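Local coordinates for NURA (Sulfolobus solfataricus, PDB 2YGK), which acts as a manganese-dependent nuclease on DNA ends and, with its partner HerA, probably drives the resection of 5' strands in double-strand break repair, at residues D33-Y38 / E221-K226; G206-G211 / K231-N236; P215-L220 / K267-V272; K253-T258 / V275-E280. All coordinates share one frame; numbering follows the deposited sequence.

Contact 1. Residues D33-Y38 / E221-K226; sequences DKVNEY and ELFTEK
Val35 and Phe223 mark the nearest approach of the two backbones, with CA atoms 6.7 Å apart, where a late turn of helix 17-38 passes the C-terminal end of helix 216-223. Thr224 is the first residue beyond that end to leave helical backbone angles, and its CA lies 7.4 Å from that of Asn36. With no hydrogen bond crossing, the side chains meet by apolar packing. Val35 straddles the base of Phe223: CG2 lies 3.7 Å from Phe223 CB, and CG1 is 3.8 Å from the same atom. The two side chains cross at about a right angle, and the ring of Phe223 leads away from Val35, leaving CD2 obliquely 4.1 Å from Val35 CG2. Because CG1 of Val35 is anti to the backbone N (chi1 160°), it also faces CG2 of Thr224; the methyls are modelled so close that the exact spacing is doubtful. The hydroxyl of Thr224 is engaged elsewhere, OG1 being hydrogen-bonded to Leu220 O and Arg262 NH1. The Phe223 ring stacks on Trp333 of the second subunit. Further contacts of Leu222 with Leu27 and Phe223 with Ile31 continue the packing along helix 17-38, while Arg262 ties the end of helix 216-223 to strand 255-262.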
loop_
_atom_site.group_PDB
_atom_site.type_symbol
_atom_site.label_atom_id
_atom_site.label_comp_id
_atom_site.label_asym_id
_atom_site.label_seq_id
_atom_site.Cartn_x
_atom_site.Cartn_y
_atom_site.Cartn_z
ATOM N N ASP A 33 -10.761 -7.811 -33.229
ATOM C CA ASP A 33 -10.326 -7.326 -34.553
ATOM C C ASP A 33 -9.047 -6.456 -34.529
ATOM O O ASP A 33 -8.062 -6.763 -35.217
ATOM C CB ASP A 33 -11.468 -6.580 -35.298
ATOM C CG ASP A 33 -12.527 -5.959 -34.358
ATOM O OD1 ASP A 33 -12.374 -5.993 -33.118
ATOM O OD2 ASP A 33 -13.544 -5.446 -34.877
ATOM N N LYS A 34 -9.069 -5.381 -33.738
ATOM C CA LYS A 34 -7.985 -4.386 -33.744
ATOM C C LYS A 34 -6.659 -4.914 -33.208
ATOM O O LYS A 34 -5.602 -4.407 -33.568
ATOM C CB LYS A 34 -8.405 -3.118 -32.994
ATOM C CG LYS A 34 -9.510 -2.384 -33.713
ATOM C CD LYS A 34 -10.008 -1.155 -32.977
ATOM C CE LYS A 34 -11.164 -0.509 -33.765
ATOM N NZ LYS A 34 -11.749 0.693 -33.102
ATOM N N VAL A 35 -6.706 -5.934 -32.362
ATOM C CA VAL A 35 -5.481 -6.511 -31.830
ATOM C C VAL A 35 -4.584 -6.918 -32.964
ATOM O O VAL A 35 -3.473 -6.423 -33.095
ATOM C CB VAL A 35 -5.744 -7.747 -30.960
ATOM C CG1 VAL A 35 -4.495 -8.583 -30.837
ATOM C CG2 VAL A 35 -6.227 -7.330 -29.601
ATOM N N ASN A 36 -5.090 -7.810 -33.802
ATOM C CA ASN A 36 -4.302 -8.386 -34.895
ATOM C C ASN A 36 -3.884 -7.332 -35.934
ATOM O O ASN A 36 -2.818 -7.444 -36.526
ATOM C CB ASN A 36 -5.071 -9.556 -35.521
ATOM C CG ASN A 36 -5.448 -10.624 -34.487
ATOM O OD1 ASN A 36 -4.649 -10.977 -33.609
ATOM N ND2 ASN A 36 -6.674 -11.131 -34.585
ATOM N N GLU A 37 -4.711 -6.302 -36.115
ATOM C CA GLU A 37 -4.319 -5.094 -36.832
ATOM C C GLU A 37 -3.038 -4.540 -36.231
ATOM O O GLU A 37 -2.098 -4.251 -36.941
ATOM C CB GLU A 37 -5.395 -3.999 -36.723
ATOM C CG GLU A 37 -6.832 -4.368 -37.200
ATOM C CD GLU A 37 -7.070 -4.167 -38.672
ATOM O OE1 GLU A 37 -6.186 -3.627 -39.370
ATOM O OE2 GLU A 37 -8.160 -4.557 -39.129
ATOM N N TYR A 38 -3.014 -4.405 -34.905
ATOM C CA TYR A 38 -1.923 -3.723 -34.186
ATOM C C TYR A 38 -0.822 -4.622 -33.631
ATOM O O TYR A 38 0.003 -4.132 -32.889
ATOM C CB TYR A 38 -2.471 -2.984 -32.975
ATOM C CG TYR A 38 -3.206 -1.696 -33.175
ATOM C CD1 TYR A 38 -3.499 -1.173 -34.428
ATOM C CD2 TYR A 38 -3.638 -1.002 -32.066
ATOM C CE1 TYR A 38 -4.202 0.037 -34.537
ATOM C CE2 TYR A 38 -4.316 0.169 -32.164
ATOM C CZ TYR A 38 -4.604 0.692 -33.380
ATOM O OH TYR A 38 -5.304 1.877 -33.375
ATOM N N GLU A 221 -2.095 -9.977 -24.324
ATOM C CA GLU A 221 -1.834 -11.288 -23.735
ATOM C C GLU A 221 -3.021 -12.174 -23.966
ATOM O O GLU A 221 -2.873 -13.381 -24.086
ATOM C CB GLU A 221 -1.537 -11.165 -22.249
ATOM C CG GLU A 221 -0.156 -10.551 -21.939
ATOM C CD GLU A 221 0.082 -10.293 -20.448
ATOM O OE1 GLU A 221 -0.740 -10.726 -19.602
ATOM O OE2 GLU A 221 1.113 -9.654 -20.123
ATOM N N LEU A 222 -4.204 -11.573 -24.037
ATOM C CA LEU A 222 -5.400 -12.347 -24.272
ATOM C C LEU A 222 -5.501 -12.779 -25.720
ATOM O O LEU A 222 -5.741 -13.968 -25.982
ATOM C CB LEU A 222 -6.663 -11.577 -23.853
ATOM C CG LEU A 222 -6.911 -11.482 -22.350
ATOM C CD1 LEU A 222 -8.178 -10.750 -22.153
ATOM C CD2 LEU A 222 -6.972 -12.853 -21.708
ATOM N N PHE A 223 -5.272 -11.843 -26.648
ATOM C CA PHE A 223 -5.610 -12.053 -28.062
ATOM C C PHE A 223 -4.466 -12.277 -29.048
ATOM O O PHE A 223 -4.704 -12.334 -30.245
ATOM C CB PHE A 223 -6.500 -10.913 -28.530
ATOM C CG PHE A 223 -7.797 -10.851 -27.790
ATOM C CD1 PHE A 223 -8.714 -11.862 -27.937
ATOM C CD2 PHE A 223 -8.066 -9.818 -26.894
ATOM C CE1 PHE A 223 -9.900 -11.839 -27.230
ATOM C CE2 PHE A 223 -9.247 -9.779 -26.188
ATOM C CZ PHE A 223 -10.174 -10.786 -26.353
ATOM N N THR A 224 -3.235 -12.408 -28.553
ATOM C CA THR A 224 -2.111 -12.847 -29.373
ATOM C C THR A 224 -1.354 -13.916 -28.599
ATOM O O THR A 224 -1.373 -13.918 -27.355
ATOM C CB THR A 224 -1.164 -11.686 -29.704
ATOM O OG1 THR A 224 -0.332 -11.371 -28.582
ATOM C CG2 THR A 224 -1.934 -10.445 -30.114
ATOM N N GLU A 225 -0.704 -14.820 -29.322
ATOM C CA GLU A 225 0.095 -15.880 -28.709
ATOM C C GLU A 225 1.548 -15.787 -29.096
ATOM O O GLU A 225 2.412 -16.057 -28.267
ATOM C CB GLU A 225 -0.434 -17.277 -29.088
ATOM C CG GLU A 225 0.079 -18.473 -28.194
ATOM C CD GLU A 225 1.218 -19.337 -28.824
ATOM O OE1 GLU A 225 1.044 -19.853 -29.951
ATOM O OE2 GLU A 225 2.283 -19.532 -28.175
ATOM N N LYS A 226 1.811 -15.424 -30.352
ATOM C CA LYS A 226 3.133 -15.601 -30.938
ATOM C C LYS A 226 4.096 -14.463 -30.581
ATOM O O LYS A 226 3.695 -13.314 -30.314
ATOM C CB LYS A 226 3.038 -15.754 -32.451
ATOM C CG LYS A 226 2.509 -17.108 -32.935
ATOM C CD LYS A 226 3.664 -18.046 -33.200
ATOM C CE LYS A 226 3.251 -19.512 -33.406
ATOM N NZ LYS A 226 4.378 -20.309 -34.095
#

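Contact 2. Residues G206-G211 / K231-N236; sequences GRDLFG and KLIIKN
Asp208 and Ile233 bring the two backbones nearest, at 7.3 Å between CA atoms, where a loop turn closed by a hydrogen bond from Gly211 N to Arg207 O lies against a strand. The methyl CD1 of Ile233 fits between two successive loop residues, 3.4 Å from Asp208 CB and 3.7 Å from Leu209 CG. An extended chi2 of -175° carries CD1 that far, while the other branch, CG2, lies 3.8 Å from Asp208 CB. Leu209 reaches further along the strand with CD2, which touches CB and CG of Lys231, each at 4.1 Å. The strand, 228-236, runs between 39-41 and 255-262 in the mixed sheet of this nuclease, whose family belongs to the RNase H clan; the loop leads from strand 197-201 to helix 216-223. Its backbone is fixed from that helix, since the carboxylate of Asp216 accepts the N-H groups of Leu209 and Phe210. At the surface, Lys235 and Asp208 meet tip to tip in a salt bridge. The lysine chain is bent at chi3 (68°) and chi4, and NZ meets OD2 of Asp208 on the syn side, 19° out of the carboxylate plane. The modelled separation of Lys235 NZ and Asp208 OD2, 2.5 Å, is short enough for its exact value to be doubtful. The same lysine side chain also rests on Tyr256 and Thr258 of strand 255-262.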
loop_
_atom_site.group_PDB
_atom_site.type_symbol
_atom_site.label_atom_id
_atom_site.label_comp_id
_atom_site.label_asym_id
_atom_site.label_seq_id
_atom_site.Cartn_x
_atom_site.Cartn_y
_atom_site.Cartn_z
ATOM N N GLY A 206 -1.277 1.543 -19.491
ATOM C CA GLY A 206 -1.396 2.214 -20.774
ATOM C C GLY A 206 -2.627 1.782 -21.551
ATOM O O GLY A 206 -3.038 0.630 -21.486
ATOM N N ARG A 207 -3.208 2.737 -22.271
ATOM C CA ARG A 207 -4.382 2.530 -23.122
ATOM C C ARG A 207 -4.222 3.259 -24.446
ATOM O O ARG A 207 -5.163 3.337 -25.245
ATOM C CB ARG A 207 -5.655 2.996 -22.393
ATOM C CG ARG A 207 -6.105 2.007 -21.315
ATOM C CD ARG A 207 -7.081 2.579 -20.335
ATOM N NE ARG A 207 -7.560 1.564 -19.384
ATOM C CZ ARG A 207 -6.911 1.176 -18.289
ATOM N NH1 ARG A 207 -5.730 1.694 -17.981
ATOM N NH2 ARG A 207 -7.447 0.251 -17.501
ATOM N N ASP A 208 -3.015 3.763 -24.686
ATOM C CA ASP A 208 -2.708 4.500 -25.894
ATOM C C ASP A 208 -3.170 3.744 -27.093
ATOM O O ASP A 208 -3.695 4.346 -28.020
ATOM C CB ASP A 208 -1.205 4.730 -26.018
ATOM C CG ASP A 208 -0.715 5.851 -25.118
ATOM O OD1 ASP A 208 -1.181 6.999 -25.318
ATOM O OD2 ASP A 208 0.127 5.581 -24.225
ATOM N N LEU A 209 -2.982 2.426 -27.088
ATOM C CA LEU A 209 -3.293 1.635 -28.281
ATOM C C LEU A 209 -4.780 1.500 -28.501
ATOM O O LEU A 209 -5.308 2.049 -29.466
ATOM C CB LEU A 209 -2.646 0.244 -28.240
ATOM C CG LEU A 209 -1.179 0.173 -28.638
ATOM C CD1 LEU A 209 -0.785 -1.287 -28.726
ATOM C CD2 LEU A 209 -0.931 0.916 -29.957
ATOM N N PHE A 210 -5.442 0.786 -27.594
ATOM C CA PHE A 210 -6.808 0.332 -27.807
ATOM C C PHE A 210 -7.869 1.170 -27.122
ATOM O O PHE A 210 -9.024 1.105 -27.511
ATOM C CB PHE A 210 -6.949 -1.103 -27.338
ATOM C CG PHE A 210 -5.955 -2.028 -27.939
ATOM C CD1 PHE A 210 -6.030 -2.374 -29.283
ATOM C CD2 PHE A 210 -4.955 -2.577 -27.172
ATOM C CE1 PHE A 210 -5.113 -3.252 -29.847
ATOM C CE2 PHE A 210 -4.028 -3.446 -27.727
ATOM C CZ PHE A 210 -4.113 -3.791 -29.065
ATOM N N GLY A 211 -7.499 1.928 -26.095
ATOM C CA GLY A 211 -8.436 2.839 -25.434
ATOM C C GLY A 211 -9.659 2.153 -24.841
ATOM O O GLY A 211 -10.792 2.569 -25.095
ATOM N N LYS A 231 2.327 -2.112 -32.640
ATOM C CA LYS A 231 2.434 -0.754 -33.103
ATOM C C LYS A 231 3.212 0.083 -32.065
ATOM O O LYS A 231 3.056 -0.081 -30.844
ATOM C CB LYS A 231 1.049 -0.180 -33.332
ATOM C CG LYS A 231 1.041 1.312 -33.574
ATOM C CD LYS A 231 -0.213 1.771 -34.334
ATOM C CE LYS A 231 0.051 3.108 -35.044
ATOM N NZ LYS A 231 -1.145 3.975 -35.211
ATOM N N LEU A 232 4.060 0.962 -32.592
ATOM C CA LEU A 232 4.901 1.847 -31.817
ATOM C C LEU A 232 4.092 3.046 -31.462
ATOM O O LEU A 232 3.328 3.519 -32.258
ATOM C CB LEU A 232 6.138 2.271 -32.617
ATOM C CG LEU A 232 7.234 1.188 -32.668
ATOM C CD1 LEU A 232 6.684 -0.210 -33.053
ATOM C CD2 LEU A 232 8.364 1.576 -33.647
ATOM N N ILE A 233 4.257 3.509 -30.237
ATOM C CA ILE A 233 3.532 4.630 -29.716
ATOM C C ILE A 233 4.581 5.650 -29.381
ATOM O O ILE A 233 5.622 5.295 -28.821
ATOM C CB ILE A 233 2.816 4.278 -28.411
ATOM C CG1 ILE A 233 2.004 2.991 -28.553
ATOM C CG2 ILE A 233 1.951 5.427 -27.959
ATOM C CD1 ILE A 233 1.180 2.658 -27.311
ATOM N N ILE A 234 4.304 6.906 -29.723
ATOM C CA ILE A 234 5.216 8.009 -29.491
ATOM C C ILE A 234 4.549 8.911 -28.474
ATOM O O ILE A 234 3.448 9.390 -28.693
ATOM C CB ILE A 234 5.569 8.712 -30.828
ATOM C CG1 ILE A 234 6.313 7.720 -31.731
ATOM C CG2 ILE A 234 6.445 9.936 -30.610
ATOM C CD1 ILE A 234 6.346 8.095 -33.167
ATOM N N LYS A 235 5.213 9.086 -27.338
ATOM C CA LYS A 235 4.640 9.726 -26.154
ATOM C C LYS A 235 5.480 10.922 -25.734
ATOM O O LYS A 235 6.607 11.076 -26.192
ATOM C CB LYS A 235 4.624 8.726 -24.999
ATOM C CG LYS A 235 3.776 7.488 -25.261
ATOM C CD LYS A 235 3.582 6.651 -24.006
ATOM C CE LYS A 235 2.715 7.336 -22.959
ATOM N NZ LYS A 235 1.364 7.673 -23.482
ATOM N N ASN A 236 4.947 11.761 -24.854
ATOM C CA ASN A 236 5.721 12.889 -24.339
ATOM C C ASN A 236 5.599 12.997 -22.823
ATOM O O ASN A 236 4.959 12.169 -22.194
ATOM C CB ASN A 236 5.340 14.199 -25.066
ATOM C CG ASN A 236 3.943 14.726 -24.686
ATOM O OD1 ASN A 236 3.123 14.020 -24.089
ATOM N ND2 ASN A 236 3.674 15.974 -25.051
#

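Contact 3. Residues P215-L220 / K267-V272; sequences PDITVL and KRVIRV
Ile217 and Leu220, three residues apart on helix 216-223, both pack on Val269, where the chain approaches strand 270-275 in the mixed sheet of the NurA domain, a family of the RNase H clan. The contact is buried, and its apolar part divides between the two methyls of Val269: CG1 lies 4.1 Å from Ile217 CG1, and CG2 lies 4.2 Å from Leu220 CB. The Ile217 and Val269 side chains pass one another, running in opposing senses. The same helix residues also touch Tyr260 of strand 255-262, so the helix covers two neighbouring strands. Ile270 points its CB away from the helix, and its side chain touches Ile200 and Thr261.

No hydrogen bond or salt bridge joins the segments, and the charged groups of Arg271 and Asp216 have partners elsewhere. Arg271 forms a salt bridge from NE to Asp273 and a hydrogen bond from NH1 to Ser204, while the carboxylate of Asp216, whose OD2 lies 6.5 Å from Arg271 NH1, is engaged by the preceding loop.

What remains is side chain against backbone. In Ile217, CG1 is anti to the backbone N (chi1 -164°) and chi2 is extended, carrying CD1 past the valine methyls to lie 3.4 Å from Val269 O.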
loop_
_atom_site.group_PDB
_atom_site.type_symbol
_atom_site.label_atom_id
_atom_site.label_comp_id
_atom_site.label_asym_id
_atom_site.label_seq_id
_atom_site.Cartn_x
_atom_site.Cartn_y
_atom_site.Cartn_z
ATOM N N PRO A 215 -6.071 -2.552 -19.579
ATOM C CA PRO A 215 -4.850 -2.055 -20.210
ATOM C C PRO A 215 -4.416 -2.845 -21.455
ATOM O O PRO A 215 -4.777 -4.019 -21.629
ATOM C CB PRO A 215 -3.818 -2.143 -19.086
ATOM C CG PRO A 215 -4.368 -3.087 -18.109
ATOM C CD PRO A 215 -5.838 -3.029 -18.208
ATOM N N ASP A 216 -3.644 -2.166 -22.305
ATOM C CA ASP A 216 -3.215 -2.676 -23.622
ATOM C C ASP A 216 -2.447 -3.965 -23.507
ATOM O O ASP A 216 -2.611 -4.888 -24.327
ATOM C CB ASP A 216 -2.308 -1.675 -24.316
ATOM C CG ASP A 216 -3.030 -0.411 -24.741
ATOM O OD1 ASP A 216 -4.244 -0.454 -25.036
ATOM O OD2 ASP A 216 -2.360 0.642 -24.787
ATOM N N ILE A 217 -1.618 -4.006 -22.472
ATOM C CA ILE A 217 -0.727 -5.119 -22.213
ATOM C C ILE A 217 -1.552 -6.348 -21.912
ATOM O O ILE A 217 -1.161 -7.442 -22.307
ATOM C CB ILE A 217 0.282 -4.801 -21.068
ATOM C CG1 ILE A 217 1.449 -5.807 -21.070
ATOM C CG2 ILE A 217 -0.413 -4.760 -19.712
ATOM C CD1 ILE A 217 2.554 -5.537 -19.986
ATOM N N THR A 218 -2.707 -6.172 -21.262
ATOM C CA THR A 218 -3.617 -7.285 -20.980
ATOM C C THR A 218 -4.396 -7.708 -22.230
ATOM O O THR A 218 -4.634 -8.897 -22.470
ATOM C CB THR A 218 -4.620 -6.900 -19.879
ATOM O OG1 THR A 218 -3.908 -6.550 -18.683
ATOM C CG2 THR A 218 -5.571 -8.030 -19.599
ATOM N N VAL A 219 -4.805 -6.728 -23.022
ATOM C CA VAL A 219 -5.404 -6.994 -24.325
ATOM C C VAL A 219 -4.491 -7.863 -25.206
ATOM O O VAL A 219 -4.945 -8.837 -25.771
ATOM C CB VAL A 219 -5.802 -5.669 -25.048
ATOM C CG1 VAL A 219 -5.916 -5.867 -26.498
ATOM C CG2 VAL A 219 -7.119 -5.182 -24.547
ATOM N N LEU A 220 -3.205 -7.550 -25.287
ATOM C CA LEU A 220 -2.281 -8.353 -26.122
ATOM C C LEU A 220 -1.999 -9.772 -25.626
ATOM O O LEU A 220 -1.658 -10.664 -26.402
ATOM C CB LEU A 220 -0.940 -7.644 -26.280
ATOM C CG LEU A 220 -0.982 -6.297 -26.981
ATOM C CD1 LEU A 220 0.277 -5.526 -26.643
ATOM C CD2 LEU A 220 -1.199 -6.487 -28.509
ATOM N N LYS A 267 4.503 -16.708 -24.152
ATOM C CA LYS A 267 4.925 -16.113 -22.880
ATOM C C LYS A 267 4.360 -14.716 -22.679
ATOM O O LYS A 267 3.496 -14.265 -23.428
ATOM C CB LYS A 267 6.442 -16.114 -22.818
ATOM C CG LYS A 267 7.010 -17.502 -22.954
ATOM C CD LYS A 267 6.497 -18.388 -21.821
ATOM C CE LYS A 267 7.206 -19.722 -21.776
ATOM N NZ LYS A 267 6.953 -20.503 -22.983
ATOM N N ARG A 268 4.807 -14.057 -21.623
ATOM C CA ARG A 268 4.242 -12.799 -21.180
ATOM C C ARG A 268 4.572 -11.738 -22.187
ATOM O O ARG A 268 5.509 -11.895 -22.944
ATOM C CB ARG A 268 4.859 -12.423 -19.839
ATOM C CG ARG A 268 6.385 -12.230 -19.938
ATOM C CD ARG A 268 6.935 -11.565 -18.730
ATOM N NE ARG A 268 6.862 -12.465 -17.592
ATOM C CZ ARG A 268 6.177 -12.245 -16.468
ATOM N NH1 ARG A 268 5.461 -11.136 -16.297
ATOM N NH2 ARG A 268 6.213 -13.163 -15.500
ATOM N N VAL A 269 3.794 -10.668 -22.205
ATOM C CA VAL A 269 4.113 -9.492 -22.964
ATOM C C VAL A 269 4.705 -8.498 -21.971
ATOM O O VAL A 269 4.188 -8.337 -20.837
ATOM C CB VAL A 269 2.852 -8.885 -23.596
ATOM C CG1 VAL A 269 3.173 -7.571 -24.289
ATOM C CG2 VAL A 269 2.165 -9.892 -24.587
ATOM N N ILE A 270 5.769 -7.815 -22.400
ATOM C CA ILE A 270 6.367 -6.731 -21.618
ATOM C C ILE A 270 6.261 -5.399 -22.369
ATOM O O ILE A 270 6.166 -5.382 -23.604
ATOM C CB ILE A 270 7.832 -7.016 -21.324
ATOM C CG1 ILE A 270 8.657 -7.070 -22.605
ATOM C CG2 ILE A 270 7.979 -8.323 -20.586
ATOM C CD1 ILE A 270 10.160 -7.387 -22.397
ATOM N N ARG A 271 6.264 -4.293 -21.613
ATOM C CA ARG A 271 6.314 -2.942 -22.165
ATOM C C ARG A 271 7.759 -2.472 -22.215
ATOM O O ARG A 271 8.505 -2.627 -21.245
ATOM C CB ARG A 271 5.549 -1.988 -21.266
ATOM C CG ARG A 271 5.403 -0.577 -21.844
ATOM C CD ARG A 271 4.837 0.404 -20.812
ATOM N NE ARG A 271 4.865 1.779 -21.328
ATOM C CZ ARG A 271 3.827 2.616 -21.374
ATOM N NH1 ARG A 271 2.606 2.273 -20.915
ATOM N NH2 ARG A 271 4.001 3.821 -21.902
ATOM N N VAL A 272 8.163 -1.874 -23.331
ATOM C CA VAL A 272 9.495 -1.279 -23.414
ATOM C C VAL A 272 9.352 0.189 -23.749
ATOM O O VAL A 272 8.687 0.519 -24.722
ATOM C CB VAL A 272 10.338 -1.922 -24.505
ATOM C CG1 VAL A 272 11.664 -1.267 -24.535
ATOM C CG2 VAL A 272 10.493 -3.437 -24.302
#

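Contact 4. Residues K253-T258 / V275-E280; sequences KMEYTT and VGRVDE
Thr257 gives its hydroxyl to the backbone of Gly276: OG1 donates a hydrogen bond to Gly276 O at 2.9 Å, lying in the carbonyl plane with a C=O...donor angle of 153°. OG1 stands anti to the carbonyl carbon of Thr257 (chi1 -57°), on the side where Gly276 passes. A looser polar pairing lies toward solvent. Glu255 and Arg277 extend alongside each other in the same direction, with OE1 of Glu255 4.1 Å from NH2 of Arg277. The oxygen sits well out of the guanidinium plane and no N-H points at it, so any attraction is probably one of charge alone. Packing gathers on Val275, whose CG2 lies 4.1 Å from Tyr256 CB and whose CG1 lies 4.4 Å from SE of Met254, a selenomethionine. Both Val275 and Met254 rest on Ile190 of helix 171-193, and Tyr256 and Val275 also reach Leu136. Gly276 has a positive phi, and from there the chain changes course; residues 275-278 run in the same general sense as 254-257, 43° apart. This is the exit from an antiparallel strand pair, 255-262 with 270-275, toward helix 280-291, with Asp279 as N-cap.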
loop_
_atom_site.group_PDB
_atom_site.type_symbol
_atom_site.label_atom_id
_atom_site.label_comp_id
_atom_site.label_asym_id
_atom_site.label_seq_id
_atom_site.Cartn_x
_atom_site.Cartn_y
_atom_site.Cartn_z
ATOM N N LYS A 253 10.908 18.393 -23.049
ATOM C CA LYS A 253 10.658 17.987 -24.462
ATOM C C LYS A 253 11.344 16.668 -24.787
ATOM O O LYS A 253 11.913 16.520 -25.884
ATOM C CB LYS A 253 11.057 19.045 -25.530
ATOM C CG LYS A 253 12.284 19.837 -25.202
ATOM C CD LYS A 253 12.725 20.897 -26.237
ATOM C CE LYS A 253 13.440 22.139 -25.622
ATOM N NZ LYS A 253 13.311 23.329 -26.457
HETATM N N MSE A 254 11.307 15.708 -23.859
HETATM C CA MSE A 254 11.708 14.372 -24.231
HETATM C C MSE A 254 10.473 13.707 -24.770
HETATM O O MSE A 254 9.427 13.697 -24.126
HETATM C CB MSE A 254 12.359 13.571 -23.094
HETATM C CG MSE A 254 13.878 13.829 -22.960
HETATM SE SE MSE A 254 14.894 14.188 -24.661
HETATM C CE MSE A 254 16.583 14.743 -23.876
ATOM N N GLU A 255 10.598 13.235 -26.003
ATOM C CA GLU A 255 9.622 12.365 -26.606
ATOM C C GLU A 255 10.240 10.977 -26.599
ATOM O O GLU A 255 11.402 10.798 -26.986
ATOM C CB GLU A 255 9.288 12.807 -28.038
ATOM C CG GLU A 255 8.266 13.946 -28.106
ATOM C CD GLU A 255 7.610 14.083 -29.486
ATOM O OE1 GLU A 255 8.329 14.157 -30.523
ATOM O OE2 GLU A 255 6.361 14.120 -29.521
ATOM N N TYR A 256 9.464 9.998 -26.153
ATOM C CA TYR A 256 9.930 8.634 -26.141
ATOM C C TYR A 256 8.988 7.717 -26.880
ATOM O O TYR A 256 7.880 8.102 -27.242
ATOM C CB TYR A 256 10.192 8.153 -24.715
ATOM C CG TYR A 256 9.000 8.034 -23.814
ATOM C CD1 TYR A 256 8.417 9.153 -23.244
ATOM C CD2 TYR A 256 8.498 6.793 -23.474
ATOM C CE1 TYR A 256 7.318 9.040 -22.379
ATOM C CE2 TYR A 256 7.422 6.653 -22.628
ATOM C CZ TYR A 256 6.827 7.776 -22.077
ATOM O OH TYR A 256 5.760 7.617 -21.223
ATOM N N THR A 257 9.465 6.504 -27.130
ATOM C CA THR A 257 8.688 5.505 -27.825
ATOM C C THR A 257 8.359 4.353 -26.882
ATOM O O THR A 257 9.221 3.898 -26.130
ATOM C CB THR A 257 9.444 4.961 -29.028
ATOM O OG1 THR A 257 9.788 6.038 -29.897
ATOM C CG2 THR A 257 8.586 3.994 -29.797
ATOM N N THR A 258 7.108 3.896 -26.941
ATOM C CA THR A 258 6.711 2.692 -26.271
ATOM C C THR A 258 6.345 1.649 -27.321
ATOM O O THR A 258 5.771 1.965 -28.356
ATOM C CB THR A 258 5.539 2.962 -25.302
ATOM O OG1 THR A 258 5.926 3.971 -24.344
ATOM C CG2 THR A 258 5.170 1.707 -24.538
ATOM N N VAL A 275 13.917 6.120 -24.976
ATOM C CA VAL A 275 13.954 7.541 -25.353
ATOM C C VAL A 275 14.656 7.759 -26.701
ATOM O O VAL A 275 15.858 7.483 -26.866
ATOM C CB VAL A 275 14.705 8.405 -24.329
ATOM C CG1 VAL A 275 14.950 9.780 -24.905
ATOM C CG2 VAL A 275 13.945 8.472 -23.004
ATOM N N GLY A 276 13.901 8.309 -27.637
ATOM C CA GLY A 276 14.368 8.515 -28.993
ATOM C C GLY A 276 13.313 8.051 -29.970
ATOM O O GLY A 276 12.244 7.567 -29.563
ATOM N N ARG A 277 13.601 8.227 -31.259
ATOM C CA ARG A 277 12.798 7.588 -32.305
ATOM C C ARG A 277 13.402 6.241 -32.648
ATOM O O ARG A 277 14.622 6.051 -32.653
ATOM C CB ARG A 277 12.640 8.453 -33.565
ATOM C CG ARG A 277 11.207 8.984 -33.775
ATOM C CD ARG A 277 11.169 10.097 -34.824
ATOM N NE ARG A 277 10.272 11.186 -34.428
ATOM C CZ ARG A 277 10.440 12.473 -34.744
ATOM N NH1 ARG A 277 11.485 12.880 -35.465
ATOM N NH2 ARG A 277 9.554 13.369 -34.331
ATOM N N VAL A 278 12.505 5.321 -32.945
ATOM C CA VAL A 278 12.833 3.930 -33.086
ATOM C C VAL A 278 11.945 3.404 -34.186
ATOM O O VAL A 278 10.842 3.878 -34.348
ATOM C CB VAL A 278 12.570 3.236 -31.747
ATOM C CG1 VAL A 278 12.115 1.823 -31.936
ATOM C CG2 VAL A 278 13.808 3.328 -30.873
ATOM N N ASP A 279 12.424 2.447 -34.961
ATOM C CA ASP A 279 11.624 1.922 -36.082
ATOM C C ASP A 279 11.465 0.391 -36.000
ATOM O O ASP A 279 11.905 -0.231 -35.030
ATOM C CB ASP A 279 12.238 2.363 -37.398
ATOM C CG ASP A 279 13.600 1.776 -37.620
ATOM O OD1 ASP A 279 13.929 0.747 -36.992
ATOM O OD2 ASP A 279 14.350 2.346 -38.436
ATOM N N GLU A 280 10.794 -0.216 -36.968
ATOM C CA GLU A 280 10.643 -1.662 -36.936
ATOM C C GLU A 280 12.007 -2.334 -36.817
ATOM O O GLU A 280 12.198 -3.192 -35.984
ATOM C CB GLU A 280 9.933 -2.201 -38.175
ATOM C CG GLU A 280 8.440 -2.014 -38.154
ATOM C CD GLU A 280 7.673 -3.058 -38.971
ATOM O OE1 GLU A 280 8.293 -3.877 -39.683
ATOM O OE2 GLU A 280 6.428 -3.059 -38.862
#

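The four contacts form a connected set around helix 216-223 and strands 228-236, 255-262 and 270-275. Contact 1 and contact 3 share helix 216-223, their centres 10 Å apart, and both touch the second subunit. Contact 2 is tied to contact 1 by Tyr38 O and Lys231 N, 3.1 Å apart, and to contact 3 by Gly206 O and Asp216 N at 3.0 Å. Strand pairing joins contact 2 to contact 4, with Ile233 O 2.8 Å from Thr258 N. A weak hydrogen bond links contact 3 to contact 4, Arg271 NH2 lying 3.1 Å from Thr258 OG1. Contacts 1 and 4 do not touch. Contact 3 lies toward the metal site: the side chain of Ile270 is about 13 Å from the manganese ion held by Asp58 and Asp133.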